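Local coordinates for mitochondrial dynamics protein MID49 (Mus musculus, PDB 4WOY) that promotes recruitment of the dynamin-related fission mediator DNM1L to the mitochondrial surface, regulates its GTPase activity and is required for mitochondrial fission, at residues V21-K25 with L57-L61; A32-Q36 with A50-G54; L149-L153 with L165-H169; S160-L164 with T175-L179; L232-C236 with W250-T254. The protein carries 1 engineered substitution. Residue numbers count along the deposited sequence, not the author numbering.

Interaction 1 of 5, residues V21-K25 with L57-L61; sequences VTLAK and LYDGL
Segment V21-K25 is one turn of helix 18-42, held by the K25 N to V21 O hydrogen bond (3.1 Å); L57-L61 is irregular chain between strands 52-54 and 69-74, turning at G60 with positive phi (73°). CA atoms pair V21 with L57 (7.1 Å) and K25 with Y58 (7.4 Å). V21, chi1 t, puts CG1 3.9 Å from L57 CD1 and 3.7 Å from L61 CD1, while A24 CB meets L57 CD2 (L57 chi1 t, chi2 p) at 3.9 Å. The contact thus lays the loop that follows strand 52-54 of the nucleotidyltransferase-like domain against the long helix 18-42; L57 and Y58 also touch V69 of strand 69-74. K25, chi1 m and then extended (ttt), lies along the loop: its CG sits over one face of the Y58 ring (chi1 m, chi2 83°), a CH-pi contact 4.0 Å from the centroid, and its CE is 3.4 Å from L57 O. One water bridges the polar edge, donating to K25 O (3.1 Å) and hydrogen-bonded to Y58 OH (2.6 Å).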
loop_
_atom_site.group_PDB
_atom_site.type_symbol
_atom_site.label_atom_id
_atom_site.label_comp_id
_atom_site.label_asym_id
_atom_site.label_seq_id
_atom_site.Cartn_x
_atom_site.Cartn_y
_atom_site.Cartn_z
ATOM N N VAL A 21 12.096 -14.916 -0.395
ATOM C CA VAL A 21 10.667 -14.735 -0.660
ATOM C C VAL A 21 9.858 -15.797 0.075
ATOM O O VAL A 21 8.864 -15.492 0.736
ATOM C CB VAL A 21 10.326 -14.770 -2.192
ATOM C CG1 VAL A 21 8.807 -14.843 -2.427
ATOM C CG2 VAL A 21 10.919 -13.564 -2.893
ATOM N N THR A 22 10.306 -17.039 -0.019
ATOM C CA THR A 22 9.615 -18.153 0.631
ATOM C C THR A 22 9.593 -18.014 2.147
ATOM O O THR A 22 8.583 -18.329 2.806
ATOM C CB THR A 22 10.274 -19.488 0.253
ATOM O OG1 THR A 22 10.279 -19.601 -1.172
ATOM C CG2 THR A 22 9.491 -20.656 0.816
ATOM N N LEU A 23 10.722 -17.544 2.680
ATOM C CA LEU A 23 10.898 -17.339 4.120
ATOM C C LEU A 23 10.027 -16.207 4.659
ATOM O O LEU A 23 9.433 -16.304 5.742
ATOM C CB LEU A 23 12.377 -17.041 4.461
ATOM C CG LEU A 23 12.606 -16.626 5.909
ATOM C CD1 LEU A 23 12.105 -17.774 6.890
ATOM C CD2 LEU A 23 14.011 -16.074 6.146
ATOM N N ALA A 24 9.949 -15.141 3.879
ATOM C CA ALA A 24 9.219 -13.960 4.271
ATOM C C ALA A 24 7.720 -14.261 4.358
ATOM O O ALA A 24 7.053 -13.891 5.333
ATOM C CB ALA A 24 9.487 -12.834 3.289
ATOM N N LYS A 25 7.202 -14.946 3.343
ATOM C CA LYS A 25 5.809 -15.355 3.353
ATOM C C LYS A 25 5.549 -16.282 4.539
ATOM O O LYS A 25 4.496 -16.229 5.166
ATOM C CB LYS A 25 5.437 -16.063 2.049
ATOM C CG LYS A 25 5.336 -15.160 0.841
ATOM C CD LYS A 25 4.929 -15.950 -0.384
ATOM C CE LYS A 25 4.999 -15.051 -1.566
ATOM N NZ LYS A 25 4.505 -15.654 -2.808
ATOM N N LEU A 57 5.003 -8.489 -2.012
ATOM C CA LEU A 57 5.683 -9.749 -1.708
ATOM C C LEU A 57 4.876 -10.944 -2.228
ATOM O O LEU A 57 5.432 -11.885 -2.788
ATOM C CB LEU A 57 5.910 -9.907 -0.207
ATOM C CG LEU A 57 6.244 -11.348 0.191
ATOM C CD1 LEU A 57 7.622 -11.757 -0.345
ATOM C CD2 LEU A 57 6.156 -11.542 1.703
ATOM N N TYR A 58 3.558 -10.874 -2.046
ATOM C CA TYR A 58 2.647 -11.940 -2.464
ATOM C C TYR A 58 2.185 -11.849 -3.906
ATOM O O TYR A 58 1.897 -12.865 -4.516
ATOM C CB TYR A 58 1.404 -11.973 -1.554
ATOM C CG TYR A 58 1.693 -12.484 -0.162
ATOM C CD1 TYR A 58 2.205 -11.642 0.820
ATOM C CD2 TYR A 58 1.490 -13.813 0.160
ATOM C CE1 TYR A 58 2.493 -12.108 2.098
ATOM C CE2 TYR A 58 1.782 -14.297 1.436
ATOM C CZ TYR A 58 2.281 -13.435 2.398
ATOM O OH TYR A 58 2.566 -13.908 3.660
ATOM N N ASP A 59 2.092 -10.642 -4.448
ATOM C CA ASP A 59 1.463 -10.479 -5.751
ATOM C C ASP A 59 2.488 -10.525 -6.856
ATOM O O ASP A 59 3.065 -9.510 -7.236
ATOM C CB ASP A 59 0.702 -9.164 -5.801
ATOM C CG ASP A 59 -0.461 -9.149 -4.855
ATOM O OD1 ASP A 59 -1.114 -10.205 -4.715
ATOM O OD2 ASP A 59 -0.701 -8.093 -4.234
ATOM N N GLY A 60 2.691 -11.719 -7.379
ATOM C CA GLY A 60 3.736 -11.948 -8.346
ATOM C C GLY A 60 5.082 -11.921 -7.651
ATOM O O GLY A 60 5.242 -11.354 -6.568
ATOM N N LEU A 61 6.062 -12.527 -8.297
ATOM C CA LEU A 61 7.426 -12.507 -7.809
ATOM C C LEU A 61 8.236 -11.649 -8.793
ATOM O O LEU A 61 7.720 -11.299 -9.859
ATOM C CB LEU A 61 7.953 -13.944 -7.641
ATOM C CG LEU A 61 8.069 -14.380 -6.169
ATOM C CD1 LEU A 61 6.763 -14.168 -5.426
ATOM C CD2 LEU A 61 8.521 -15.834 -6.070
HETATM O O HOH W 1 1.643 -16.273 4.030
#

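Interaction 2 of 5, residues A32-Q36 with A50-G54; sequences ALELQ and ALVPG
At the apolar centre L51, chi1 m and chi2 t, points into one turn of helix 18-42. Its CD1 lies 3.7 Å from L35 CG and 3.5 Å from A32 O, and its CB is 4.2 Å from A32 CB; the closest CA pair, A32 with L51, is 5.9 Å apart. L35 (chi1 t, chi2 p) and A32 both face the strand side, and L71 of strand 69-74 touches all three residues. Farther along, P53 CD makes a looser contact with A32 CB (4.5 Å). Segment A50-G54 is extended, with V52 to G54 forming the strand and V52 directed away from the helix. Toward the polar edge, Q36 (chi1 t, chi2 t, chi3 -47°) stretches across, its CB 3.8 Å from L51 CG; its OE1 accepts a hydrogen bond from L51 N (3.2 Å, 145°) and also lies 3.5 Å from A50 CA. Helical A32-Q36 closes with Q36 N to A32 O (2.7 Å). Strand 52-54 pairs antiparallel with strand 69-74, so this is helix-on-sheet packing, helix 18-42 against an edge strand of the nucleotidyltransferase-like domain's central sheet.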
loop_
_atom_site.group_PDB
_atom_site.type_symbol
_atom_site.label_atom_id
_atom_site.label_comp_id
_atom_site.label_asym_id
_atom_site.label_seq_id
_atom_site.Cartn_x
_atom_site.Cartn_y
_atom_site.Cartn_z
ATOM N N ALA A 32 0.546 -13.721 11.231
ATOM C CA ALA A 32 -0.873 -13.419 11.063
ATOM C C ALA A 32 -1.762 -14.347 11.885
ATOM O O ALA A 32 -2.687 -13.893 12.555
ATOM C CB ALA A 32 -1.262 -13.495 9.591
ATOM N N LEU A 33 -1.454 -15.639 11.864
ATOM C CA LEU A 33 -2.259 -16.614 12.579
ATOM C C LEU A 33 -2.182 -16.454 14.086
ATOM O O LEU A 33 -3.178 -16.676 14.769
ATOM C CB LEU A 33 -1.836 -18.029 12.195
ATOM C CG LEU A 33 -2.051 -18.401 10.734
ATOM C CD1 LEU A 33 -1.664 -19.844 10.525
ATOM C CD2 LEU A 33 -3.495 -18.173 10.357
ATOM N N GLU A 34 -1.002 -16.108 14.600
ATOM C CA GLU A 34 -0.811 -15.794 16.026
ATOM C C GLU A 34 -1.546 -14.513 16.430
ATOM O O GLU A 34 -2.270 -14.474 17.419
ATOM C CB GLU A 34 0.682 -15.661 16.355
ATOM C CG GLU A 34 1.395 -16.981 16.541
ATOM C CD GLU A 34 0.725 -17.832 17.597
ATOM O OE1 GLU A 34 0.527 -17.331 18.718
ATOM O OE2 GLU A 34 0.388 -18.996 17.319
ATOM N N LEU A 35 -1.373 -13.471 15.635
ATOM C CA LEU A 35 -2.064 -12.220 15.862
ATOM C C LEU A 35 -3.579 -12.392 15.758
ATOM O O LEU A 35 -4.338 -11.778 16.524
ATOM C CB LEU A 35 -1.596 -11.184 14.848
ATOM C CG LEU A 35 -2.115 -9.761 15.037
ATOM C CD1 LEU A 35 -1.938 -9.312 16.472
ATOM C CD2 LEU A 35 -1.385 -8.828 14.097
ATOM N N GLN A 36 -4.022 -13.221 14.814
ATOM C CA GLN A 36 -5.445 -13.492 14.674
ATOM C C GLN A 36 -5.974 -14.228 15.904
ATOM O O GLN A 36 -7.085 -13.968 16.386
ATOM C CB GLN A 36 -5.742 -14.313 13.438
ATOM C CG GLN A 36 -7.229 -14.415 13.183
ATOM C CD GLN A 36 -7.533 -15.368 12.073
ATOM O OE1 GLN A 36 -6.909 -15.315 11.012
ATOM N NE2 GLN A 36 -8.500 -16.249 12.296
ATOM N N ALA A 50 -10.714 -13.178 9.013
ATOM C CA ALA A 50 -9.359 -13.705 9.117
ATOM C C ALA A 50 -8.324 -12.717 8.580
ATOM O O ALA A 50 -8.543 -12.059 7.562
ATOM C CB ALA A 50 -9.260 -15.050 8.363
ATOM N N LEU A 51 -7.194 -12.620 9.263
ATOM C CA LEU A 51 -6.121 -11.753 8.810
ATOM C C LEU A 51 -5.560 -12.292 7.498
ATOM O O LEU A 51 -5.274 -13.468 7.377
ATOM C CB LEU A 51 -5.009 -11.652 9.863
ATOM C CG LEU A 51 -5.321 -11.177 11.288
ATOM C CD1 LEU A 51 -4.054 -10.722 11.997
ATOM C CD2 LEU A 51 -6.350 -10.057 11.291
ATOM N N VAL A 52 -5.420 -11.415 6.513
ATOM C CA VAL A 52 -4.879 -11.780 5.210
ATOM C C VAL A 52 -3.586 -11.031 4.916
ATOM O O VAL A 52 -3.581 -9.801 4.826
ATOM C CB VAL A 52 -5.874 -11.485 4.064
ATOM C CG1 VAL A 52 -5.255 -11.832 2.720
ATOM C CG2 VAL A 52 -7.195 -12.214 4.286
ATOM N N PRO A 53 -2.474 -11.768 4.808
ATOM C CA PRO A 53 -1.219 -11.164 4.374
ATOM C C PRO A 53 -1.234 -10.937 2.872
ATOM O O PRO A 53 -1.821 -11.726 2.126
ATOM C CB PRO A 53 -0.167 -12.202 4.788
ATOM C CG PRO A 53 -0.895 -13.497 4.762
ATOM C CD PRO A 53 -2.298 -13.167 5.235
ATOM N N GLY A 54 -0.623 -9.838 2.441
ATOM C CA GLY A 54 -0.629 -9.465 1.042
ATOM C C GLY A 54 0.368 -8.360 0.767
ATOM O O GLY A 54 1.185 -8.020 1.631
#

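Interaction 3 of 5, residues L149-L153 with L165-H169; sequences LLGCL and LKVQH
A Schellman motif ends helix 143-150, and the chain passes straight into strand 153-156, which pairs antiparallel with strand 162-166. G151, with positive phi (58/50), makes the turn out of the helix. L153 and K166 bury the most surface here and form an antiparallel hydrogen-bonded pair, CA to CA 4.8 Å. L153 N donates to K166 O at 2.2 Å, very short as modelled, and K166 N donates to L153 O at 2.8 Å. L153 CB and K166 CB, 4.2 Å apart, lie on the same sheet face, but the side-chain ends diverge; K166 NZ forms a salt bridge with E173 of strand 173-182. C152, third by burial, is extended (-158/177) with chi1 p, and its SG meets L165 CD1 at 3.5 Å. L165 (chi1 t, chi2 p) touches L27 of helix 18-42, so this end of the sheet is packed against that helix. Beyond the bridge the pairing stops: two successive cis peptide bonds, K166-V167 and V167-Q168, turn the chain away, and Q168 CA lies 5.1 Å from C152 CA. Q168 is extended (chi1 t, chi2 t), touches L23 and L27, and brings its CG to 3.2 Å from G151 O.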
loop_
_atom_site.group_PDB
_atom_site.type_symbol
_atom_site.label_atom_id
_atom_site.label_comp_id
_atom_site.label_asym_id
_atom_site.label_seq_id
_atom_site.Cartn_x
_atom_site.Cartn_y
_atom_site.Cartn_z
ATOM N N LEU A 149 8.740 -18.440 19.456
ATOM C CA LEU A 149 8.118 -19.571 18.772
ATOM C C LEU A 149 8.534 -19.679 17.303
ATOM O O LEU A 149 8.731 -20.778 16.782
ATOM C CB LEU A 149 6.592 -19.456 18.865
ATOM C CG LEU A 149 5.714 -20.446 18.090
ATOM C CD1 LEU A 149 5.640 -21.773 18.839
ATOM C CD2 LEU A 149 4.306 -19.888 17.785
ATOM N N LEU A 150 8.692 -18.532 16.650
ATOM C CA LEU A 150 8.963 -18.496 15.220
ATOM C C LEU A 150 10.430 -18.230 14.879
ATOM O O LEU A 150 10.773 -18.042 13.711
ATOM C CB LEU A 150 8.086 -17.434 14.553
ATOM C CG LEU A 150 6.570 -17.600 14.689
ATOM C CD1 LEU A 150 5.865 -16.397 14.103
ATOM C CD2 LEU A 150 6.087 -18.881 14.009
ATOM N N GLY A 151 11.289 -18.205 15.894
ATOM C CA GLY A 151 12.696 -17.921 15.682
ATOM C C GLY A 151 12.976 -16.576 15.015
ATOM O O GLY A 151 13.692 -16.525 14.014
ATOM N N CYS A 152 12.376 -15.501 15.534
ATOM C CA CYS A 152 12.660 -14.136 15.083
ATOM C C CYS A 152 12.278 -13.141 16.181
ATOM O O CYS A 152 11.770 -13.538 17.217
ATOM C CB CYS A 152 11.899 -13.807 13.801
ATOM S SG CYS A 152 10.095 -13.868 13.983
ATOM N N LEU A 153 12.538 -11.856 15.957
ATOM C CA LEU A 153 12.073 -10.795 16.858
ATOM C C LEU A 153 10.986 -9.982 16.168
ATOM O O LEU A 153 11.182 -9.540 15.037
ATOM C CB LEU A 153 13.200 -9.841 17.259
ATOM C CG LEU A 153 13.239 -9.393 18.725
ATOM C CD1 LEU A 153 13.980 -10.444 19.569
ATOM C CD2 LEU A 153 13.811 -7.973 18.905
ATOM N N LEU A 165 9.842 -6.695 11.762
ATOM C CA LEU A 165 10.300 -8.053 11.892
ATOM C C LEU A 165 11.806 -8.268 11.650
ATOM O O LEU A 165 12.314 -8.079 10.537
ATOM C CB LEU A 165 9.492 -8.924 10.942
ATOM C CG LEU A 165 9.947 -10.342 11.211
ATOM C CD1 LEU A 165 9.621 -10.628 12.633
ATOM C CD2 LEU A 165 9.312 -11.391 10.347
ATOM N N LYS A 166 12.482 -8.652 12.735
ATOM C CA LYS A 166 13.907 -8.983 12.812
ATOM C C LYS A 166 14.082 -10.450 13.243
ATOM O O LYS A 166 13.615 -10.858 14.296
ATOM C CB LYS A 166 14.627 -8.031 13.783
ATOM C CG LYS A 166 16.140 -7.946 13.661
ATOM C CD LYS A 166 16.662 -7.294 12.401
ATOM C CE LYS A 166 18.192 -7.236 12.487
ATOM N NZ LYS A 166 18.914 -6.890 11.224
ATOM N N VAL A 167 14.774 -11.234 12.443
ATOM C CA VAL A 167 15.427 -10.679 11.302
ATOM C C VAL A 167 14.617 -11.263 10.132
ATOM O O VAL A 167 13.982 -10.478 9.440
ATOM C CB VAL A 167 16.977 -11.002 11.276
ATOM C CG1 VAL A 167 17.740 -10.092 10.322
ATOM C CG2 VAL A 167 17.588 -10.917 12.672
ATOM N N GLN A 168 14.562 -12.580 9.876
ATOM C CA GLN A 168 15.155 -13.687 10.627
ATOM C C GLN A 168 16.561 -13.793 10.114
ATOM O O GLN A 168 16.774 -13.642 8.913
ATOM C CB GLN A 168 14.401 -14.982 10.385
ATOM C CG GLN A 168 14.989 -16.199 11.056
ATOM C CD GLN A 168 14.218 -17.445 10.700
ATOM O OE1 GLN A 168 13.186 -17.376 10.028
ATOM N NE2 GLN A 168 14.707 -18.594 11.146
ATOM N N HIS A 169 17.509 -14.008 11.031
ATOM C CA HIS A 169 18.945 -13.811 10.776
ATOM C C HIS A 169 19.307 -14.023 9.334
ATOM O O HIS A 169 20.046 -13.256 8.732
ATOM C CB HIS A 169 19.802 -14.729 11.624
ATOM C CG HIS A 169 21.263 -14.437 11.506
ATOM N ND1 HIS A 169 22.036 -14.859 10.440
ATOM C CD2 HIS A 169 22.108 -13.756 12.323
ATOM C CE1 HIS A 169 23.279 -14.446 10.605
ATOM N NE2 HIS A 169 23.350 -13.778 11.737
#

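Interaction 4 of 5, residues S160-L164 with T175-L179; sequences SEELL and TLAVL
Leading in from S160, which has positive phi (51/-132), the chain enters strand 162-166, the partner of strand 173-182 in a beta hairpin. The short strand segments run antiparallel at 155°, with axes 4.6 Å apart at closest approach. E161 comes first: its O accepts V178 N (3.3 Å), while its side chain touches L130, L133 and R134 of helix 126-139. E162 pairs with A177 as a non-hydrogen-bonded pair (CA-CA 4.8 Å); its CA makes a CA-H...O contact with L176 O (3.4 Å), and its OE1 reaches to 3.7 Å from T175 CG2. L163 and L176 form the hydrogen-bonded pair, CA-CA 4.8 Å, with L163 N to L176 O at 2.7 Å and L176 N to L163 O at 2.8 Å, both nearly linear. L163, chi1 m and chi2 t, sets CB 3.8 Å from L176 CB and CD1 3.7 Å from V178 CG2. L163 and L176 pack on L35, A28 and I31 of helix 18-42, V178 on L133 of helix 126-139. L164 pairs with T175 without hydrogen bonds (CA-CA 4.6 Å), its CD2 closing to 3.0 Å from T175 OG1. On its other edge strand 173-182 runs parallel to strand 69-74. Backbone hydrogen bonds thus set the register, while one face (L163, L176, V178) is apolar and the other (E162, L164, T175, A177) mixes polar and apolar groups.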
loop_
_atom_site.group_PDB
_atom_site.type_symbol
_atom_site.label_atom_id
_atom_site.label_comp_id
_atom_site.label_asym_id
_atom_site.label_seq_id
_atom_site.Cartn_x
_atom_site.Cartn_y
_atom_site.Cartn_z
ATOM N N SER A 160 2.516 5.527 12.927
ATOM C CA SER A 160 1.460 4.804 12.170
ATOM C C SER A 160 1.005 3.502 12.850
ATOM O O SER A 160 0.697 3.525 14.043
ATOM C CB SER A 160 1.966 4.512 10.758
ATOM O OG SER A 160 0.942 4.016 9.938
ATOM N N GLU A 161 0.931 2.385 12.107
ATOM C CA GLU A 161 0.790 1.049 12.739
ATOM C C GLU A 161 1.566 -0.130 12.128
ATOM O O GLU A 161 1.022 -0.988 11.427
ATOM C CB GLU A 161 -0.653 0.615 12.839
ATOM C CG GLU A 161 -1.232 0.957 14.179
ATOM C CD GLU A 161 -2.559 0.309 14.378
ATOM O OE1 GLU A 161 -3.210 0.606 15.399
ATOM O OE2 GLU A 161 -2.958 -0.503 13.509
ATOM N N GLU A 162 2.853 -0.152 12.433
ATOM C CA GLU A 162 3.775 -1.044 11.778
ATOM C C GLU A 162 4.368 -2.061 12.745
ATOM O O GLU A 162 4.703 -1.750 13.886
ATOM C CB GLU A 162 4.834 -0.204 11.087
ATOM C CG GLU A 162 4.146 0.815 10.183
ATOM C CD GLU A 162 5.084 1.551 9.283
ATOM O OE1 GLU A 162 6.275 1.192 9.247
ATOM O OE2 GLU A 162 4.626 2.497 8.610
ATOM N N LEU A 163 4.486 -3.287 12.270
ATOM C CA LEU A 163 5.122 -4.352 13.025
ATOM C C LEU A 163 6.474 -4.623 12.392
ATOM O O LEU A 163 6.542 -5.022 11.234
ATOM C CB LEU A 163 4.253 -5.603 12.988
ATOM C CG LEU A 163 3.081 -5.578 13.968
ATOM C CD1 LEU A 163 2.208 -6.824 13.791
ATOM C CD2 LEU A 163 3.556 -5.410 15.393
ATOM N N LEU A 164 7.559 -4.446 13.132
ATOM C CA LEU A 164 8.861 -4.632 12.505
ATOM C C LEU A 164 9.373 -6.031 12.811
ATOM O O LEU A 164 9.335 -6.507 13.946
ATOM C CB LEU A 164 9.873 -3.564 12.967
ATOM C CG LEU A 164 9.692 -2.106 12.487
ATOM C CD1 LEU A 164 10.840 -1.211 12.962
ATOM C CD2 LEU A 164 9.532 -1.989 10.973
ATOM N N THR A 175 8.739 -5.322 7.281
ATOM C CA THR A 175 7.710 -4.619 8.010
ATOM C C THR A 175 6.308 -5.103 7.660
ATOM O O THR A 175 5.982 -5.284 6.496
ATOM C CB THR A 175 7.802 -3.135 7.730
ATOM O OG1 THR A 175 9.118 -2.690 8.066
ATOM C CG2 THR A 175 6.783 -2.366 8.556
ATOM N N LEU A 176 5.488 -5.328 8.681
ATOM C CA LEU A 176 4.093 -5.651 8.474
ATOM C C LEU A 176 3.258 -4.399 8.742
ATOM O O LEU A 176 3.419 -3.734 9.776
ATOM C CB LEU A 176 3.640 -6.795 9.380
ATOM C CG LEU A 176 4.076 -8.215 9.007
ATOM C CD1 LEU A 176 3.973 -9.122 10.229
ATOM C CD2 LEU A 176 3.255 -8.795 7.862
ATOM N N ALA A 177 2.403 -4.042 7.794
ATOM C CA ALA A 177 1.454 -2.959 8.043
ATOM C C ALA A 177 0.126 -3.582 8.418
ATOM O O ALA A 177 -0.512 -4.251 7.591
ATOM C CB ALA A 177 1.310 -2.042 6.829
ATOM N N VAL A 178 -0.288 -3.401 9.669
ATOM C CA VAL A 178 -1.558 -3.960 10.107
ATOM C C VAL A 178 -2.666 -3.028 9.656
ATOM O O VAL A 178 -2.749 -1.888 10.120
ATOM C CB VAL A 178 -1.625 -4.140 11.615
ATOM C CG1 VAL A 178 -2.932 -4.794 11.989
ATOM C CG2 VAL A 178 -0.443 -4.962 12.101
ATOM N N LEU A 179 -3.496 -3.510 8.729
ATOM C CA LEU A 179 -4.508 -2.667 8.111
ATOM C C LEU A 179 -5.916 -3.136 8.395
ATOM O O LEU A 179 -6.349 -4.170 7.868
ATOM C CB LEU A 179 -4.297 -2.609 6.602
ATOM C CG LEU A 179 -2.931 -2.124 6.132
ATOM C CD1 LEU A 179 -2.736 -2.510 4.671
ATOM C CD2 LEU A 179 -2.788 -0.600 6.321
#

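Interaction 5 of 5, residues L232-C236 with W250-T254; sequences LLLLC and WSHLT
A cysteine sulfur lies obliquely beside a tryptophan ring: C236 SG is 4.8 Å from the centroid of the W250 six-membered ring, 55° off its normal, and 3.7 Å from CE3. W250 (chi1 t, chi2 -82°) extends its indole across helix 228-241. L232, chi1 t and chi2 p, puts CD2 over one ring face, a CH-pi contact at 4.0 Å from that centroid, and L233 CD2 meets the ring edge at CZ3 (3.9 Å). L253 (chi1 m, chi2 t) packs nearby: its CD1 lies 4.0 Å from both L235 CB and C236 SG, and its CB is 3.8 Å from L232 CD1. The helical segments cross at 130°, axes 9.5 Å apart at closest, with CA pairs L232-T254 (6.4 Å) and C236-W250 (6.3 Å). T254 OG1 donates to W250 O (2.7 Å) within its own turn. The contact joins helix 250-261, in the Mab-21 HhH/H2TH-like family region, to the preceding helix 228-241; L235 and L253 also touch helix 272-288, L232 and T254 helix 210-224, and L233 helix 2-14.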
loop_
_atom_site.group_PDB
_atom_site.type_symbol
_atom_site.label_atom_id
_atom_site.label_comp_id
_atom_site.label_asym_id
_atom_site.label_seq_id
_atom_site.Cartn_x
_atom_site.Cartn_y
_atom_site.Cartn_z
ATOM N N LEU A 232 7.294 -1.545 -13.039
ATOM C CA LEU A 232 6.946 -0.858 -11.802
ATOM C C LEU A 232 8.000 -1.185 -10.720
ATOM O O LEU A 232 8.427 -0.296 -9.972
ATOM C CB LEU A 232 5.519 -1.217 -11.344
ATOM C CG LEU A 232 5.095 -0.793 -9.938
ATOM C CD1 LEU A 232 5.174 0.730 -9.745
ATOM C CD2 LEU A 232 3.694 -1.308 -9.679
ATOM N N LEU A 233 8.439 -2.442 -10.671
ATOM C CA LEU A 233 9.442 -2.863 -9.680
ATOM C C LEU A 233 10.796 -2.189 -9.908
ATOM O O LEU A 233 11.459 -1.795 -8.955
ATOM C CB LEU A 233 9.600 -4.379 -9.691
ATOM C CG LEU A 233 8.469 -5.031 -8.906
ATOM C CD1 LEU A 233 8.402 -6.542 -9.170
ATOM C CD2 LEU A 233 8.623 -4.739 -7.427
ATOM N N LEU A 234 11.173 -2.037 -11.175
ATOM C CA LEU A 234 12.363 -1.271 -11.549
ATOM C C LEU A 234 12.309 0.172 -11.061
ATOM O O LEU A 234 13.257 0.677 -10.439
ATOM C CB LEU A 234 12.534 -1.247 -13.062
ATOM C CG LEU A 234 13.391 -2.365 -13.599
ATOM C CD1 LEU A 234 13.291 -2.343 -15.095
ATOM C CD2 LEU A 234 14.823 -2.168 -13.111
ATOM N N LEU A 235 11.208 0.840 -11.377
ATOM C CA LEU A 235 11.080 2.242 -11.040
ATOM C C LEU A 235 11.193 2.409 -9.553
ATOM O O LEU A 235 11.823 3.351 -9.077
ATOM C CB LEU A 235 9.757 2.828 -11.538
ATOM C CG LEU A 235 9.634 2.922 -13.045
ATOM C CD1 LEU A 235 8.174 3.142 -13.452
ATOM C CD2 LEU A 235 10.537 4.016 -13.556
ATOM N N CYS A 236 10.591 1.479 -8.820
ATOM C CA CYS A 236 10.622 1.539 -7.369
ATOM C C CYS A 236 12.050 1.415 -6.858
ATOM O O CYS A 236 12.473 2.186 -5.988
ATOM C CB CYS A 236 9.766 0.427 -6.756
ATOM S SG CYS A 236 8.006 0.756 -6.680
ATOM N N TRP A 250 5.616 3.496 -4.284
ATOM C CA TRP A 250 4.877 2.515 -5.053
ATOM C C TRP A 250 3.627 3.101 -5.724
ATOM O O TRP A 250 3.394 2.899 -6.907
ATOM C CB TRP A 250 4.472 1.382 -4.137
ATOM C CG TRP A 250 3.700 0.347 -4.831
ATOM C CD1 TRP A 250 2.363 0.365 -5.102
ATOM C CD2 TRP A 250 4.192 -0.908 -5.301
ATOM N NE1 TRP A 250 2.001 -0.787 -5.745
ATOM C CE2 TRP A 250 3.103 -1.588 -5.881
ATOM C CE3 TRP A 250 5.445 -1.523 -5.287
ATOM C CZ2 TRP A 250 3.229 -2.852 -6.449
ATOM C CZ3 TRP A 250 5.578 -2.771 -5.867
ATOM C CH2 TRP A 250 4.473 -3.429 -6.436
ATOM N N SER A 251 2.828 3.838 -4.964
ATOM C CA SER A 251 1.564 4.357 -5.481
ATOM C C SER A 251 1.775 5.394 -6.584
ATOM O O SER A 251 1.013 5.438 -7.550
ATOM C CB SER A 251 0.738 4.973 -4.353
ATOM O OG SER A 251 1.415 6.089 -3.835
ATOM N N HIS A 252 2.800 6.229 -6.430
ATOM C CA HIS A 252 3.140 7.233 -7.435
ATOM C C HIS A 252 3.486 6.607 -8.764
ATOM O O HIS A 252 2.970 7.023 -9.827
ATOM C CB HIS A 252 4.328 8.059 -6.988
ATOM C CG HIS A 252 4.092 8.815 -5.729
ATOM N ND1 HIS A 252 4.271 8.249 -4.485
ATOM C CD2 HIS A 252 3.692 10.090 -5.515
ATOM C CE1 HIS A 252 3.978 9.144 -3.555
ATOM N NE2 HIS A 252 3.621 10.267 -4.153
ATOM N N LEU A 253 4.401 5.637 -8.700
ATOM C CA LEU A 253 4.973 5.047 -9.901
ATOM C C LEU A 253 3.958 4.101 -10.546
ATOM O O LEU A 253 4.000 3.853 -11.756
ATOM C CB LEU A 253 6.300 4.338 -9.563
ATOM C CG LEU A 253 7.349 5.273 -8.933
ATOM C CD1 LEU A 253 8.406 4.503 -8.145
ATOM C CD2 LEU A 253 8.004 6.151 -10.003
ATOM N N THR A 254 3.032 3.589 -9.743
ATOM C CA THR A 254 1.920 2.810 -10.278
ATOM C C THR A 254 1.142 3.623 -11.302
ATOM O O THR A 254 0.749 3.135 -12.370
ATOM C CB THR A 254 0.973 2.377 -9.156
ATOM O OG1 THR A 254 1.646 1.435 -8.311
ATOM C CG2 THR A 254 -0.344 1.777 -9.720
#

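Interactions 1 to 4 belong to the nucleotidyltransferase-like domain, and helix 18-42 links several of them. It supplies a segment to interactions 1 and 2, whose centres are 15 Å apart and which touch where Y58 OH lies 3.4 Å from P53 CB. From the same helix L23 CD1 reaches Q168 OE1 of interaction 3 (3.3 Å) and L35 CD2 reaches L163 CD1 of interaction 4 (4.1 Å). Interactions 3 and 4 use successive parts of strand 162-166, with centres 15 Å apart. Interaction 5 joins helices 228-241 and 250-261 across the chain's centre from interactions 2 and 4, about 26 and 20 Å away between centres; its nearest atoms to interaction 1 are about 5 Å away.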